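Side-chain contacts in putative ABC transporter subunit, substrate-binding component (Rhodopseudomonas palustris, PDB 4EVS), which binds 4-hydroxybenzoate and probably serves as the substrate-binding component of an ABC transporter for lignin-derived aromatic compounds: residues A[232-235]-A[241-244]; A[12-17]-A[24-29]. All coordinates share one frame; numbering follows the deposited sequence.

Interaction 1 of 2, residues A[232-235]-A[241-244]. With PHB (p-hydroxybenzoic acid), chain I.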
ATOM      1  N   ASP A 232      -3.899   5.484   2.400  1.00 15.08           N
ATOM      2  CA  ASP A 232      -2.998   6.201   1.490  1.00 14.99           C
ATOM      3  C   ASP A 232      -3.017   7.711   1.681  1.00 15.24           C
ATOM      4  O   ASP A 232      -1.995   8.388   1.444  1.00 16.96           O
ATOM      5  CB  ASP A 232      -3.379   5.854   0.040  1.00 16.02           C
ATOM      6  CG  ASP A 232      -3.442   4.380  -0.167  1.00 16.41           C
ATOM      7  OD1 ASP A 232      -2.385   3.755  -0.366  1.00 16.53           O
ATOM      8  OD2 ASP A 232      -4.559   3.823  -0.034  1.00 18.89           O
ATOM      9  N   VAL A 233      -4.164   8.212   2.105  1.00 15.50           N
ATOM     10  CA  VAL A 233      -4.430   9.634   2.114  1.00 15.62           C
ATOM     11  C   VAL A 233      -3.924  10.306   3.423  1.00 15.95           C
ATOM     12  O   VAL A 233      -3.824  11.537   3.485  1.00 16.02           O
ATOM     13  CB  VAL A 233      -5.912   9.909   1.809  1.00 16.10           C
ATOM     14  CG1 VAL A 233      -6.233  11.410   1.804  1.00 19.81           C
ATOM     15  CG2 VAL A 233      -6.265   9.293   0.445  1.00 18.89           C
ATOM     16  N   VAL A 234      -3.569   9.502   4.435  1.00 15.71           N
ATOM     17  CA  VAL A 234      -3.226  10.021   5.772  1.00 16.62           C
ATOM     18  C   VAL A 234      -2.044   9.247   6.358  1.00 16.93           C
ATOM     19  O   VAL A 234      -1.995   8.920   7.547  1.00 17.75           O
ATOM     20  CB  VAL A 234      -4.447   9.968   6.729  1.00 16.54           C
ATOM     21  CG1 VAL A 234      -5.479  11.053   6.371  1.00 18.95           C
ATOM     22  CG2 VAL A 234      -5.058   8.587   6.772  1.00 17.97           C
ATOM     23  N   THR A 235      -1.045   9.000   5.518  1.00 16.13           N
ATOM     24  CA  THR A 235       0.133   8.285   5.996  1.00 16.13           C
ATOM     25  C   THR A 235       0.799   9.062   7.157  1.00 16.07           C
ATOM     26  O   THR A 235       0.806  10.309   7.201  1.00 16.60           O
ATOM     27  CB  THR A 235       1.128   7.961   4.894  1.00 16.51           C
ATOM     28  OG1 THR A 235       1.628   9.162   4.307  1.00 18.28           O
ATOM     29  CG2 THR A 235       0.561   6.998   3.860  1.00 17.25           C
ATOM     30  N   ASN A 241       2.031  17.489   8.956  1.00 17.29           N
ATOM     31  CA  ASN A 241       1.919  18.462   7.889  1.00 17.81           C
ATOM     32  C   ASN A 241       0.482  18.785   7.597  1.00 17.47           C
ATOM     33  O   ASN A 241       0.117  19.931   7.337  1.00 19.37           O
ATOM     34  CB  ASN A 241       2.670  17.941   6.655  1.00 16.65           C
ATOM     35  CG  ASN A 241       4.126  17.804   6.900  1.00 18.17           C
ATOM     36  OD1 ASN A 241       4.696  18.620   7.611  1.00 19.17           O
ATOM     37  ND2 ASN A 241       4.740  16.735   6.354  1.00 19.06           N
ATOM     38  N   ILE A 242      -0.375  17.789   7.677  1.00 17.09           N
ATOM     39  CA  ILE A 242      -1.802  18.057   7.718  1.00 17.98           C
ATOM     40  C   ILE A 242      -2.125  18.906   8.932  1.00 17.82           C
ATOM     41  O   ILE A 242      -2.918  19.882   8.826  1.00 20.18           O
ATOM     42  CB  ILE A 242      -2.650  16.755   7.759  1.00 17.55           C
ATOM     43  CG1 ILE A 242      -2.468  15.961   6.478  1.00 20.18           C
ATOM     44  CG2 ILE A 242      -4.091  17.061   7.989  1.00 20.05           C
ATOM     45  CD1 ILE A 242      -2.961  14.506   6.572  1.00 24.36           C
ATOM     46  N   GLY A 243      -1.559  18.519  10.070  1.00 19.13           N
ATOM     47  CA  GLY A 243      -1.722  19.171  11.355  1.00 19.28           C
ATOM     48  C   GLY A 243      -3.031  18.849  12.050  1.00 18.35           C
ATOM     49  O   GLY A 243      -3.832  17.991  11.590  1.00 18.79           O
ATOM     50  N   ASP A 244      -3.274  19.552  13.151  1.00 19.70           N
ATOM     51  CA  ASP A 244      -4.414  19.227  13.980  1.00 19.54           C
ATOM     52  C   ASP A 244      -5.749  19.449  13.286  1.00 20.69           C
ATOM     53  O   ASP A 244      -6.726  18.829  13.665  1.00 21.88           O
ATOM     54  CB  ASP A 244      -4.398  19.984  15.307  1.00 20.07           C
ATOM     55  CG  ASP A 244      -3.270  19.573  16.225  1.00 24.23           C
ATOM     56  OD1 ASP A 244      -2.583  18.552  16.012  1.00 26.05           O
ATOM     57  OD2 ASP A 244      -3.073  20.323  17.200  1.00 30.20           O
TER
HETATM   58  C1' PHB I 408      -0.415   2.341  -6.861  1.00 14.53           C
HETATM   59  O1' PHB I 408       0.022   2.996  -7.851  1.00 15.57           O
HETATM   60  O2' PHB I 408      -0.902   1.170  -6.964  1.00 15.28           O
HETATM   61  C1  PHB I 408      -0.435   3.025  -5.534  1.00 13.68           C
HETATM   62  C2  PHB I 408       0.455   4.026  -5.243  1.00 14.00           C
HETATM   63  C3  PHB I 408       0.390   4.673  -4.021  1.00 16.33           C
HETATM   64  C4  PHB I 408      -0.511   4.272  -3.034  1.00 14.87           C
HETATM   65  C5  PHB I 408      -1.371   3.211  -3.308  1.00 14.34           C
HETATM   66  C6  PHB I 408      -1.327   2.612  -4.559  1.00 14.65           C
HETATM   67  O4  PHB I 408      -0.533   4.924  -1.838  1.00 16.82           O
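The loop that leaves strand 226-230 folds back against the end of the short helix 239-242, and the touch is made by V234 and I242. One methyl of each side chain does the work: CG1 of V234 meets CD1 of I242 at 4.3 Å, branch end against branch end. In I242 a chi2 of 165° extends CD1 away from CA, which brings this last methyl across a gap of 8.4 Å between the CA atoms of V234 and I242. The same methyl lies 4.4 Å from O of V233, a loose approach. No hydrogen bond joins the two segments, and the methyl pair is the apolar side-chain contact between them; helix 206-217 backs it, with V212 touching both V233 and I242.

In a type I periplasmic binding protein fold, loops after the parallel strands line the ligand cleft, and D232, in the 3-10 turn just after the strand, reaches it. The phenol O4 of p-hydroxybenzoic acid donates a hydrogen bond of 2.6 Å to OD1 of D232. OD1 approaches from the C5 side of the ligand ring, 3.2 Å from C5, with an angle of about 107° at O4, whereas O4 itself is tilted out of the carboxylate plane. Y253 OH also bonds to OD1, and OD2 is held by T230 OG1, so both carboxylate oxygens have partners that would fix the rotation of the group.

Interaction 2 of 2, residues A[12-17]-A[24-29]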
ATOM      1  N   GLY A  12      12.065   0.873  -6.013  1.00 15.02           N
ATOM      2  CA  GLY A  12      11.137   1.713  -5.282  1.00 15.66           C
ATOM      3  C   GLY A  12      11.493   3.180  -5.426  1.00 16.12           C
ATOM      4  O   GLY A  12      12.540   3.515  -6.001  1.00 17.83           O
ATOM      5  N   THR A  13      10.648   4.053  -4.897  1.00 16.34           N
ATOM      6  CA  THR A  13      10.869   5.472  -5.019  1.00 17.17           C
ATOM      7  C   THR A  13      11.840   5.931  -3.956  1.00 17.34           C
ATOM      8  O   THR A  13      11.454   6.307  -2.838  1.00 18.04           O
ATOM      9  CB  THR A  13       9.518   6.195  -4.951  1.00 17.45           C
ATOM     10  OG1 THR A  13       8.789   5.794  -3.764  1.00 17.43           O
ATOM     11  CG2 THR A  13       8.648   5.909  -6.203  1.00 18.11           C
HETATM   12  N   MSE A  14      13.139   5.907  -4.319  1.00 17.91           N
HETATM   13  CA  MSE A  14      14.222   6.121  -3.335  1.00 20.01           C
HETATM   14  C   MSE A  14      14.594   7.599  -3.134  1.00 20.22           C
HETATM   15  O   MSE A  14      15.122   7.963  -2.064  1.00 20.62           O
HETATM   16  CB  MSE A  14      15.477   5.292  -3.698  1.00 20.30           C
HETATM   17  CG  MSE A  14      15.243   3.848  -4.106  1.00 21.37           C
HETATM   18 SE   MSE A  14      14.305   2.828  -2.741  0.66 21.51          SE
HETATM   19  CE  MSE A  14      15.607   2.970  -1.341  1.00 20.68           C
ATOM     20  N   SER A  15      14.303   8.416  -4.141  1.00 20.76           N
ATOM     21  CA  SER A  15      14.510   9.865  -4.100  1.00 20.95           C
ATOM     22  C   SER A  15      13.303  10.505  -4.757  1.00 21.20           C
ATOM     23  O   SER A  15      12.454   9.827  -5.372  1.00 22.57           O
ATOM     24  CB  SER A  15      15.772  10.260  -4.896  1.00 22.72           C
ATOM     25  OG  SER A  15      15.503  10.126  -6.285  1.00 23.95           O
ATOM     26  N   GLY A  16      13.225  11.804  -4.596  1.00 20.65           N
ATOM     27  CA  GLY A  16      12.210  12.625  -5.213  1.00 20.59           C
ATOM     28  C   GLY A  16      10.969  12.727  -4.342  1.00 20.29           C
ATOM     29  O   GLY A  16      11.003  12.497  -3.124  1.00 20.04           O
ATOM     30  N   PRO A  17       9.872  13.171  -4.948  1.00 20.88           N
ATOM     31  CA  PRO A  17       8.679  13.490  -4.227  1.00 19.94           C
ATOM     32  C   PRO A  17       8.126  12.344  -3.349  1.00 19.21           C
ATOM     33  O   PRO A  17       7.529  12.607  -2.289  1.00 19.73           O
ATOM     34  CB  PRO A  17       7.688  13.792  -5.356  1.00 21.97           C
ATOM     35  CG  PRO A  17       8.535  14.281  -6.440  1.00 23.46           C
ATOM     36  CD  PRO A  17       9.766  13.521  -6.382  1.00 20.68           C
ATOM     37  N   ASN A  24      11.258   3.666   2.897  1.00 15.25           N
ATOM     38  CA  ASN A  24      10.597   2.753   3.840  1.00 15.00           C
ATOM     39  C   ASN A  24      10.765   1.283   3.426  1.00 14.91           C
ATOM     40  O   ASN A  24      10.727   0.409   4.279  1.00 15.59           O
ATOM     41  CB  ASN A  24       9.129   3.110   4.010  1.00 14.95           C
ATOM     42  CG  ASN A  24       8.848   3.929   5.280  1.00 17.24           C
ATOM     43  OD1 ASN A  24       8.493   3.367   6.291  1.00 17.84           O
ATOM     44  ND2 ASN A  24       9.042   5.267   5.223  1.00 18.71           N
ATOM     45  N   PHE A  25      10.859   0.992   2.129  1.00 15.93           N
ATOM     46  CA  PHE A  25      11.145  -0.387   1.724  1.00 15.86           C
ATOM     47  C   PHE A  25      12.453  -0.809   2.355  1.00 16.58           C
ATOM     48  O   PHE A  25      12.561  -1.888   2.925  1.00 17.28           O
ATOM     49  CB  PHE A  25      11.277  -0.526   0.198  1.00 16.72           C
ATOM     50  CG  PHE A  25       9.999  -0.424  -0.614  1.00 15.01           C
ATOM     51  CD1 PHE A  25       8.721  -0.580  -0.087  1.00 14.26           C
ATOM     52  CD2 PHE A  25      10.101  -0.195  -1.990  1.00 14.72           C
ATOM     53  CE1 PHE A  25       7.618  -0.532  -0.919  1.00 16.74           C
ATOM     54  CE2 PHE A  25       9.005  -0.152  -2.816  1.00 16.48           C
ATOM     55  CZ  PHE A  25       7.765  -0.282  -2.285  1.00 16.26           C
ATOM     56  N   LYS A  26      13.466   0.029   2.206  1.00 16.14           N
ATOM     57  CA  LYS A  26      14.767  -0.247   2.784  1.00 17.38           C
ATOM     58  C   LYS A  26      14.677  -0.363   4.311  1.00 17.86           C
ATOM     59  O   LYS A  26      15.286  -1.236   4.902  1.00 17.60           O
ATOM     60  CB  LYS A  26      15.779   0.820   2.363  1.00 17.70           C
ATOM     61  CG  LYS A  26      17.177   0.560   2.867  1.00 21.14           C
ATOM     62  CD  LYS A  26      18.148   1.629   2.413  1.00 26.74           C
ATOM     63  CE  LYS A  26      18.524   1.491   0.989  1.00 31.97           C
ATOM     64  NZ  LYS A  26      19.717   2.385   0.629  1.00 37.91           N
HETATM   65  N   MSE A  27      13.920   0.521   4.940  1.00 17.12           N
HETATM   66  CA  MSE A  27      13.765   0.505   6.416  1.00 17.43           C
HETATM   67  C   MSE A  27      13.202  -0.842   6.869  1.00 17.52           C
HETATM   68  O   MSE A  27      13.653  -1.411   7.871  1.00 18.03           O
HETATM   69  CB  MSE A  27      12.869   1.658   6.891  1.00 18.31           C
HETATM   70  CG  MSE A  27      13.498   3.036   6.774  1.00 19.57           C
HETATM   71 SE   MSE A  27      12.303   4.483   6.905  0.60 28.07          SE
HETATM   72  CE  MSE A  27      10.948   3.838   8.034  1.00 32.31           C
ATOM     73  N   GLY A  28      12.180  -1.327   6.145  1.00 16.67           N
ATOM     74  CA  GLY A  28      11.532  -2.566   6.508  1.00 16.30           C
ATOM     75  C   GLY A  28      12.429  -3.777   6.304  1.00 15.79           C
ATOM     76  O   GLY A  28      12.440  -4.696   7.112  1.00 16.73           O
ATOM     77  N   ILE A  29      13.140  -3.798   5.165  1.00 15.15           N
ATOM     78  CA  ILE A  29      14.123  -4.844   4.901  1.00 16.10           C
ATOM     79  C   ILE A  29      15.221  -4.797   5.961  1.00 18.09           C
ATOM     80  O   ILE A  29      15.608  -5.840   6.521  1.00 18.39           O
ATOM     81  CB  ILE A  29      14.660  -4.750   3.458  1.00 17.01           C
ATOM     82  CG1 ILE A  29      13.579  -5.146   2.464  1.00 17.26           C
ATOM     83  CG2 ILE A  29      15.942  -5.591   3.318  1.00 18.87           C
ATOM     84  CD1 ILE A  29      13.789  -4.654   1.006  1.00 19.43           C
TER
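The F25 ring meets G12 at its edge: CA of G12 lies near the ring plane, 3.8 Å from CE2 and 3.9 Å from CD2 of F25. Since G12 has no side chain, the ring edge can come right up to the backbone at the end of strand 5-12. T284 and L102 also touch F25, which is buried.

This is the first strand-loop-helix step of the Rossmann-like lobe built around strand 5-12, with helix 19-36 packed back over the strand end. Further along the loop, selenomethionine M14 bends at both chi2 (-57°) and chi3 (-62°), which curls its CE methyl back to 4.0 Å from CE of K26. K26 runs out extended as far as CD and then bends at chi3 (-76°), which sets the place of its CE, and the two side chains cross at about a right angle. Y49 of strand 43-51 serves both: it touches M14 and makes a cation-pi interaction with K26. The M14 backbone is gripped at N by D51 OD1 and at O by Q23 NE2, the latter a direct bond from loop to helix.

Following the chain from the N terminus, interaction 2 comes first: strand 5-12 ends, the loop turns, and the contact closes when helix 19-36 returns past the strand end, all within the lobe whose sheet is built on strand 5-12. Some two hundred residues later interaction 1 closes a second short loop, between strand 226-230 and helix 239-242, in the other sheet of the chain. The two are in series, neither nesting nor crossing. Their centres lie 19 Å apart and their nearest atoms about 8 Å, without touching. Only interaction 1 holds a residue of the ligand pocket; the F25 side chain of interaction 2 stays about 9 Å from the ligand.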